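Local coordinates for manganese-binding protein (Chlamydia trachomatis, PDB 6NSI) that binds iron and other divalent metals such as manganese and nickel, preferring Fe(2+), and delivers them to the membrane permease of an ABC importer, at residues S1-M7 / V23-I29; R17-R22 / D131-A136; E45-A49 / H70-K76. All blocks are in the same frame, centred on the assembly; numbering follows the deposited sequence.

Contact 1. Residues S1-M7 / V23-I29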
# COMPACT_ATOMS: atom_id res chain seq x y z
N SER A 1 4.10 -29.54 -10.76
CA SER A 1 4.21 -28.12 -11.14
C SER A 1 2.92 -27.32 -10.95
O SER A 1 2.12 -27.18 -11.88
CB SER A 1 4.66 -28.02 -12.59
OG SER A 1 5.29 -26.76 -12.81
N ILE A 2 2.74 -26.78 -9.73
CA ILE A 2 1.52 -26.09 -9.33
C ILE A 2 1.76 -24.58 -9.35
O ILE A 2 2.84 -24.11 -8.97
CB ILE A 2 1.07 -26.58 -7.94
CG1 ILE A 2 0.99 -28.10 -7.90
CG2 ILE A 2 -0.27 -25.99 -7.57
CD1 ILE A 2 1.94 -28.75 -6.93
N TYR A 3 0.75 -23.82 -9.79
CA TYR A 3 0.85 -22.37 -9.96
C TYR A 3 -0.19 -21.65 -9.12
O TYR A 3 -1.37 -22.03 -9.12
CB TYR A 3 0.66 -21.97 -11.43
CG TYR A 3 1.84 -22.28 -12.30
CD1 TYR A 3 2.96 -21.45 -12.31
CD2 TYR A 3 1.86 -23.41 -13.12
CE1 TYR A 3 4.05 -21.73 -13.11
CE2 TYR A 3 2.94 -23.70 -13.93
CZ TYR A 3 4.03 -22.85 -13.92
OH TYR A 3 5.11 -23.14 -14.72
N VAL A 4 0.25 -20.60 -8.44
CA VAL A 4 -0.64 -19.69 -7.71
C VAL A 4 -0.37 -18.27 -8.21
O VAL A 4 0.80 -17.88 -8.37
CB VAL A 4 -0.44 -19.81 -6.19
CG1 VAL A 4 -1.13 -18.64 -5.47
CG2 VAL A 4 -0.98 -21.14 -5.71
N LEU A 5 -1.43 -17.52 -8.47
CA LEU A 5 -1.34 -16.19 -9.06
C LEU A 5 -1.64 -15.12 -8.02
O LEU A 5 -2.64 -15.21 -7.30
CB LEU A 5 -2.30 -16.04 -10.25
CG LEU A 5 -2.26 -14.68 -10.96
CD1 LEU A 5 -0.88 -14.40 -11.51
CD2 LEU A 5 -3.28 -14.54 -12.06
N SER A 6 -0.77 -14.11 -7.95
CA SER A 6 -1.02 -12.91 -7.16
C SER A 6 -1.14 -11.71 -8.10
O SER A 6 -0.39 -11.60 -9.07
CB SER A 6 0.10 -12.67 -6.15
OG SER A 6 0.19 -13.72 -5.19
N MET A 7 -2.07 -10.81 -7.79
CA MET A 7 -2.28 -9.66 -8.67
C MET A 7 -1.06 -8.75 -8.73
O MET A 7 -0.72 -8.23 -9.80
CB MET A 7 -3.53 -8.89 -8.24
CG MET A 7 -4.83 -9.49 -8.74
SD MET A 7 -4.88 -9.61 -10.55
CE MET A 7 -4.58 -7.91 -11.01
N VAL A 23 5.38 -24.51 -4.45
CA VAL A 23 4.50 -24.01 -5.50
C VAL A 23 5.26 -22.96 -6.31
O VAL A 23 6.27 -22.40 -5.85
CB VAL A 23 3.19 -23.40 -4.94
CG1 VAL A 23 3.43 -21.98 -4.44
CG2 VAL A 23 2.11 -23.39 -5.99
N LYS A 24 4.77 -22.68 -7.52
CA LYS A 24 5.30 -21.60 -8.34
C LYS A 24 4.36 -20.41 -8.27
O LYS A 24 3.19 -20.50 -8.65
CB LYS A 24 5.50 -22.06 -9.78
CG LYS A 24 6.39 -23.29 -9.85
CD LYS A 24 6.27 -24.06 -11.15
CE LYS A 24 7.38 -25.10 -11.22
NZ LYS A 24 6.98 -26.41 -10.62
N ASN A 25 4.88 -19.29 -7.78
CA ASN A 25 4.10 -18.08 -7.63
C ASN A 25 4.35 -17.18 -8.82
O ASN A 25 5.51 -16.95 -9.19
CB ASN A 25 4.48 -17.35 -6.33
CG ASN A 25 3.89 -18.01 -5.11
OD1 ASN A 25 2.68 -17.95 -4.90
ND2 ASN A 25 4.73 -18.68 -4.32
N ILE A 26 3.28 -16.71 -9.44
CA ILE A 26 3.38 -15.74 -10.52
C ILE A 26 2.69 -14.46 -10.07
O ILE A 26 1.80 -14.46 -9.21
CB ILE A 26 2.80 -16.25 -11.86
CG1 ILE A 26 1.48 -16.99 -11.64
CG2 ILE A 26 3.80 -17.17 -12.55
CD1 ILE A 26 0.74 -17.34 -12.96
N VAL A 27 3.11 -13.35 -10.66
CA VAL A 27 2.52 -12.06 -10.36
C VAL A 27 2.10 -11.43 -11.67
O VAL A 27 2.84 -11.47 -12.66
CB VAL A 27 3.49 -11.14 -9.57
CG1 VAL A 27 4.73 -10.78 -10.40
CG2 VAL A 27 2.76 -9.91 -9.13
N LEU A 28 0.88 -10.91 -11.70
CA LEU A 28 0.35 -10.21 -12.90
C LEU A 28 0.96 -8.82 -13.11
O LEU A 28 1.43 -8.55 -14.18
CB LEU A 28 -1.15 -10.07 -12.75
CG LEU A 28 -1.96 -10.58 -13.93
CD1 LEU A 28 -1.73 -12.06 -14.10
CD2 LEU A 28 -3.42 -10.26 -13.74
N ILE A 29 1.00 -8.03 -12.05
CA ILE A 29 1.44 -6.61 -12.16
C ILE A 29 2.73 -6.43 -11.38
O ILE A 29 2.79 -6.79 -10.21
CB ILE A 29 0.33 -5.70 -11.60
CG1 ILE A 29 -1.03 -5.96 -12.25
CG2 ILE A 29 0.72 -4.23 -11.65
CD1 ILE A 29 -2.16 -5.22 -11.62
O HOH W 1 1.48 -15.84 -6.38
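Tyr3 with Lys24 and Leu5 with Ile26 are partners in a parallel pairing of strands 3-6 and 24-27. With helix 9-19 between them they form a beta-alpha-beta unit. Strand 24-27 is the edge of the four-stranded parallel sheet, and strand 3-6 also pairs with strand 54-56 on its other side. The short strand axes come within 4.7 Å and make an angle of 28°. A ladder of backbone bonds joins Ile2, Val4 and Ser6 to Lys24, Ile26 and Leu28. Typical of it is Ile26 N to Val4 O at 2.9 Å. Past the strands, Ile29 N still bonds to Met7 O.

The two faces of the sheet differ. Val4, Ser6 and Asn25 share one face, where Ser6 and Asn25 touch helix 9-19. Water 1 links Ser6 OG, Val4 O and Asn25 OD1, lying 2.8 Å from Asn25 OD1. The amide nitrogen of Asn25 turns to Thr19 of the helix. On the other face, Leu5 CD1 lies 3.5 Å from Ile26 CG1. Leu5 CD2 meets Leu28 CD1, and Met48 of helix 44-50 packs against both leucines. Further along, the bent chain of Met7 sets SD beside Leu28 CD2 and brings CE to Ile29 CD1. The Ile29 side chain lies about 8 Å from that of the iron ligand His36, so the end of this pairing approaches the metal site.

The start of the pairing is more open. Lys24 CD lies off-centre over the Tyr3 ring, 4.2 Å from its centroid, in a CH-pi contact. The lysine chain is straight up to CE, then turns at its last torsion (chi4 90°). That turn brings Lys24 NZ to Ser1 OG, to which it donates a hydrogen bond of 2.8 Å.

Contact 2. Residues R17-R22 / D131-A136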
# COMPACT_ATOMS: atom_id res chain seq x y z
N ARG A 17 6.31 -16.36 0.60
CA ARG A 17 6.94 -16.68 1.88
C ARG A 17 6.18 -17.79 2.60
O ARG A 17 6.79 -18.61 3.29
CB ARG A 17 7.03 -15.43 2.77
CG ARG A 17 8.27 -14.56 2.56
CD ARG A 17 9.50 -15.14 3.27
NE ARG A 17 9.75 -14.58 4.60
CZ ARG A 17 9.58 -15.24 5.75
NH1 ARG A 17 9.15 -16.50 5.75
NH2 ARG A 17 9.85 -14.64 6.91
N ILE A 18 4.85 -17.82 2.47
CA ILE A 18 4.08 -18.90 3.08
C ILE A 18 4.35 -20.22 2.37
O ILE A 18 4.50 -21.25 3.02
CB ILE A 18 2.58 -18.57 3.07
CG1 ILE A 18 2.29 -17.37 3.97
CG2 ILE A 18 1.76 -19.79 3.50
CD1 ILE A 18 0.91 -16.80 3.76
N THR A 19 4.41 -20.21 1.03
CA THR A 19 4.51 -21.46 0.29
C THR A 19 5.93 -21.96 0.11
O THR A 19 6.14 -23.17 0.01
CB THR A 19 3.86 -21.34 -1.10
OG1 THR A 19 4.53 -20.34 -1.88
CG2 THR A 19 2.38 -21.02 -1.00
N GLY A 20 6.91 -21.05 0.07
CA GLY A 20 8.26 -21.45 -0.29
C GLY A 20 8.31 -22.26 -1.57
O GLY A 20 7.63 -21.95 -2.56
N ASP A 21 9.16 -23.26 -1.62
CA ASP A 21 9.39 -24.06 -2.86
C ASP A 21 8.19 -24.91 -3.30
O ASP A 21 8.19 -25.25 -4.47
CB ASP A 21 10.48 -25.10 -2.61
CG ASP A 21 11.82 -24.75 -3.21
OD1 ASP A 21 12.08 -23.57 -3.40
OD2 ASP A 21 12.60 -25.68 -3.48
N ARG A 22 7.21 -25.21 -2.46
CA ARG A 22 6.21 -26.20 -2.84
C ARG A 22 5.23 -25.73 -3.91
O ARG A 22 4.33 -26.50 -4.27
CB ARG A 22 5.45 -26.67 -1.59
CG ARG A 22 6.29 -27.54 -0.66
CD ARG A 22 5.89 -29.00 -0.74
NE ARG A 22 6.34 -29.81 0.40
CZ ARG A 22 5.94 -29.64 1.66
NH1 ARG A 22 5.06 -28.68 1.97
NH2 ARG A 22 6.41 -30.42 2.63
N ASP A 131 3.92 -27.22 6.42
CA ASP A 131 4.98 -26.31 5.98
C ASP A 131 4.43 -24.91 5.76
O ASP A 131 5.05 -23.91 6.17
CB ASP A 131 5.63 -26.84 4.71
CG ASP A 131 6.89 -27.65 5.00
OD1 ASP A 131 7.76 -27.74 4.11
OD2 ASP A 131 7.00 -28.18 6.13
N PHE A 132 3.25 -24.81 5.15
CA PHE A 132 2.61 -23.51 4.95
C PHE A 132 2.45 -22.77 6.26
O PHE A 132 2.74 -21.58 6.36
CB PHE A 132 1.25 -23.70 4.28
CG PHE A 132 1.32 -23.93 2.80
CD1 PHE A 132 2.55 -24.16 2.18
CD2 PHE A 132 0.17 -23.94 2.03
CE1 PHE A 132 2.62 -24.38 0.81
CE2 PHE A 132 0.23 -24.15 0.67
CZ PHE A 132 1.45 -24.37 0.05
N GLN A 133 1.98 -23.48 7.30
CA GLN A 133 1.69 -22.82 8.56
C GLN A 133 2.96 -22.38 9.26
O GLN A 133 3.03 -21.27 9.79
CB GLN A 133 0.86 -23.75 9.45
CG GLN A 133 0.33 -23.07 10.69
CD GLN A 133 -0.46 -21.82 10.36
OE1 GLN A 133 -1.52 -21.89 9.73
NE2 GLN A 133 0.05 -20.67 10.78
N LYS A 134 3.99 -23.25 9.26
CA LYS A 134 5.29 -22.89 9.81
C LYS A 134 5.81 -21.58 9.23
O LYS A 134 6.23 -20.68 9.96
CB LYS A 134 6.29 -24.02 9.54
CG LYS A 134 7.35 -24.20 10.63
CD LYS A 134 6.71 -24.18 12.01
CE LYS A 134 7.47 -25.08 12.99
NZ LYS A 134 7.27 -24.67 14.41
N ASN A 135 5.80 -21.48 7.89
CA ASN A 135 6.29 -20.27 7.23
C ASN A 135 5.41 -19.07 7.51
O ASN A 135 5.90 -17.95 7.66
CB ASN A 135 6.39 -20.51 5.73
CG ASN A 135 7.13 -21.77 5.39
OD1 ASN A 135 7.76 -22.38 6.26
ND2 ASN A 135 7.04 -22.19 4.13
N ALA A 136 4.09 -19.29 7.56
CA ALA A 136 3.15 -18.24 7.94
C ALA A 136 3.48 -17.71 9.33
O ALA A 136 3.59 -16.49 9.54
CB ALA A 136 1.72 -18.78 7.89
O HOH W 2 3.82 -29.64 4.63
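Ile18, in the last turn of helix 9-19, meets Asn135 near the start of helix 129-154, their CA atoms 4.9 Å apart. This is helix-helix packing at the end of one helix. Helix 129-154 is probably the long helix that joins the two lobes in this family of metal-binding proteins. Gly20 is the first residue past helix 9-19 to leave helical angles (phi 50°), and the chain then turns so that Arg22 points back to the second helix.

The amide of Asn135 lies against the closing turn of helix 9-19. Asn135 ND2 donates to Ile18 O at 2.9 Å, but it approaches from above the carbonyl plane and the bond is well bent. Asn135 CB also sits close to Arg17 O. Arg17 itself reaches along helix 129-154 to a salt bridge with Glu142.

Next to this bond, Ile18 CG2 meets Phe132 CB at 4.0 Å. The Phe132 ring lies against Thr19, whose CG2 is 4.1 Å from the ring centroid in an off-centre CH-pi contact. With chi1 61°, CG2 lies anti to the carbonyl carbon and on the ring, while OG1 turns to Asn25. Leu121 of helix 107-124 touches Ile18 and Thr19.

The outer end is charged. Asp131 OD1 lies over one face of the Arg22 guanidinium, and the two flat groups are 23° from parallel. No N-H points at the oxygen, so this 3.3 Å salt bridge from Arg22 NH2 to Asp131 OD1 rests on charge alone. Water 2 adds a directed link, accepting from Asp131 N at 3.0 Å and from Arg22 NH1 at 3.1 Å.

Contact 3. Residues E45-A49 / H70-K76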
# COMPACT_ATOMS: atom_id res chain seq x y z
N GLU A 45 -4.63 -13.93 -19.33
CA GLU A 45 -5.75 -14.86 -19.24
C GLU A 45 -5.26 -16.29 -19.00
O GLU A 45 -5.87 -17.05 -18.23
CB GLU A 45 -6.58 -14.79 -20.52
CG GLU A 45 -7.90 -15.54 -20.48
CD GLU A 45 -8.77 -15.26 -21.70
OE1 GLU A 45 -8.32 -15.55 -22.83
OE2 GLU A 45 -9.90 -14.75 -21.52
N ASP A 46 -4.16 -16.66 -19.67
CA ASP A 46 -3.58 -17.99 -19.49
C ASP A 46 -2.92 -18.14 -18.13
O ASP A 46 -2.90 -19.24 -17.57
CB ASP A 46 -2.56 -18.28 -20.60
CG ASP A 46 -3.16 -18.17 -21.99
OD1 ASP A 46 -4.32 -18.61 -22.19
OD2 ASP A 46 -2.45 -17.64 -22.88
N ARG A 47 -2.34 -17.05 -17.59
CA ARG A 47 -1.79 -17.10 -16.25
C ARG A 47 -2.88 -17.40 -15.23
O ARG A 47 -2.68 -18.19 -14.30
CB ARG A 47 -1.08 -15.78 -15.93
CG ARG A 47 0.20 -15.60 -16.71
CD ARG A 47 0.74 -14.18 -16.69
NE ARG A 47 2.02 -14.12 -17.38
CZ ARG A 47 2.24 -13.47 -18.52
NH1 ARG A 47 1.27 -12.77 -19.11
NH2 ARG A 47 3.45 -13.50 -19.06
N MET A 48 -4.06 -16.80 -15.42
CA MET A 48 -5.19 -17.13 -14.56
C MET A 48 -5.64 -18.57 -14.78
O MET A 48 -5.94 -19.29 -13.82
CB MET A 48 -6.34 -16.16 -14.82
CG MET A 48 -6.04 -14.71 -14.39
SD MET A 48 -7.40 -13.61 -14.84
CE MET A 48 -6.72 -12.01 -14.33
N ALA A 49 -5.67 -19.00 -16.04
CA ALA A 49 -6.20 -20.31 -16.38
C ALA A 49 -5.35 -21.43 -15.77
O ALA A 49 -5.89 -22.41 -15.25
CB ALA A 49 -6.30 -20.45 -17.89
N HIS A 70 -12.62 -11.05 -15.73
CA HIS A 70 -11.97 -12.31 -15.39
C HIS A 70 -12.00 -12.64 -13.91
O HIS A 70 -11.84 -13.81 -13.55
CB HIS A 70 -10.51 -12.28 -15.87
CG HIS A 70 -10.37 -12.25 -17.37
ND1 HIS A 70 -10.53 -11.10 -18.11
CD2 HIS A 70 -10.08 -13.24 -18.25
CE1 HIS A 70 -10.35 -11.39 -19.39
NE2 HIS A 70 -10.08 -12.68 -19.50
N LEU A 71 -12.22 -11.65 -13.04
CA LEU A 71 -12.13 -11.87 -11.60
C LEU A 71 -13.49 -11.96 -10.92
O LEU A 71 -13.65 -12.73 -9.97
CB LEU A 71 -11.32 -10.75 -10.95
CG LEU A 71 -9.85 -10.59 -11.34
CD1 LEU A 71 -9.21 -9.43 -10.55
CD2 LEU A 71 -9.10 -11.89 -11.15
N GLU A 72 -14.46 -11.16 -11.37
CA GLU A 72 -15.79 -11.18 -10.78
C GLU A 72 -16.47 -12.51 -11.09
O GLU A 72 -16.62 -12.87 -12.26
CB GLU A 72 -16.61 -9.98 -11.29
CG GLU A 72 -16.19 -8.65 -10.62
CD GLU A 72 -16.79 -7.39 -11.26
OE1 GLU A 72 -17.36 -7.47 -12.37
OE2 GLU A 72 -16.69 -6.31 -10.64
N GLY A 73 -16.85 -13.25 -10.05
CA GLY A 73 -17.47 -14.55 -10.23
C GLY A 73 -16.51 -15.70 -10.42
O GLY A 73 -16.95 -16.84 -10.65
N ASN A 74 -15.21 -15.45 -10.35
CA ASN A 74 -14.20 -16.48 -10.53
C ASN A 74 -13.97 -17.21 -9.21
O ASN A 74 -13.53 -16.58 -8.23
CB ASN A 74 -12.90 -15.85 -11.02
CG ASN A 74 -11.91 -16.87 -11.49
OD1 ASN A 74 -11.75 -17.92 -10.88
ND2 ASN A 74 -11.22 -16.56 -12.59
N PRO A 75 -14.24 -18.52 -9.13
CA PRO A 75 -14.04 -19.24 -7.86
C PRO A 75 -12.60 -19.29 -7.39
O PRO A 75 -12.36 -19.57 -6.21
CB PRO A 75 -14.57 -20.66 -8.17
CG PRO A 75 -15.31 -20.54 -9.47
CD PRO A 75 -14.72 -19.40 -10.21
N LYS A 76 -11.62 -19.04 -8.27
CA LYS A 76 -10.22 -18.99 -7.86
C LYS A 76 -9.87 -17.72 -7.07
O LYS A 76 -8.81 -17.68 -6.46
CB LYS A 76 -9.29 -19.05 -9.07
CG LYS A 76 -9.40 -20.30 -9.89
CD LYS A 76 -8.46 -20.26 -11.08
CE LYS A 76 -8.59 -21.55 -11.88
NZ LYS A 76 -7.80 -21.52 -13.14
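Met48 of helix 44-50 packs against His70 and Leu71, the last residues of helix 65-71. The contact joins two helices on one side of the four-stranded parallel sheet, together with the turn that leads from the second helix toward strand 77-79. Its tight part is built around Met48. The thioether chain is extended beyond CG (chi2 176°, chi3 -176°). It reaches straight across, so SD lies 3.5 Å from His70 CB and CE lies 4.0 Å from Leu71 CD2. The sulfur stands oblique to the imidazole and is closer to its CB than to the ring. Ile54 of the sheet touches both Met48 and Leu71, and Leu28 and Met40 also touch Met48.

The outer side is polar and more open. Glu45 is exposed, and its carboxylate meets the edge of the His70 ring. His70 NE2 donates to Glu45 OE2 at 2.9 Å. The oxygen lies in the ring plane, but the nitrogen comes from above the carboxylate plane. His70 ND1 bonds to the carbonyl of Ser66. With acceptors at both nitrogens, the ring is probably protonated on each, which the nearby carboxylate would favour.

Within the turn beyond helix 65-71, Asn74 makes two bonds. A type II turn runs from Leu71 to Asn74. Asn74 ND2 then bonds almost straight to His70 O at 3.0 Å, while OD1 accepts from Lys76 N at 2.8 Å in an Asx turn. From this turn Lys76 reaches back, its chain extended beyond CG. Its ammonium group meets carbonyls at the end of helix 44-50. Lys76 NZ donates to Ser51 O there, and to Met48 O at 3.0 Å.

Overall arrangement
Contacts 1 and 2 share the first beta-alpha-beta unit: contact 1 pairs its strands, and contact 2 packs the end of its helix on helix 129-154. The Asn25 ND2 to Thr19 OG1 bond (3.0 Å) joins them. Contact 3 lies against the other face of the sheet. Met48 links it to contact 1, with its CG 3.6 Å from Leu5 CD2. Contacts 2 and 3 do not touch; their centres are about 24 Å apart. All three mix buried and open parts. Contact 1 rests on regular backbone bonds. Contacts 2 and 3 rely on side chains, with apolar packing inward and charged or polar groups toward solvent.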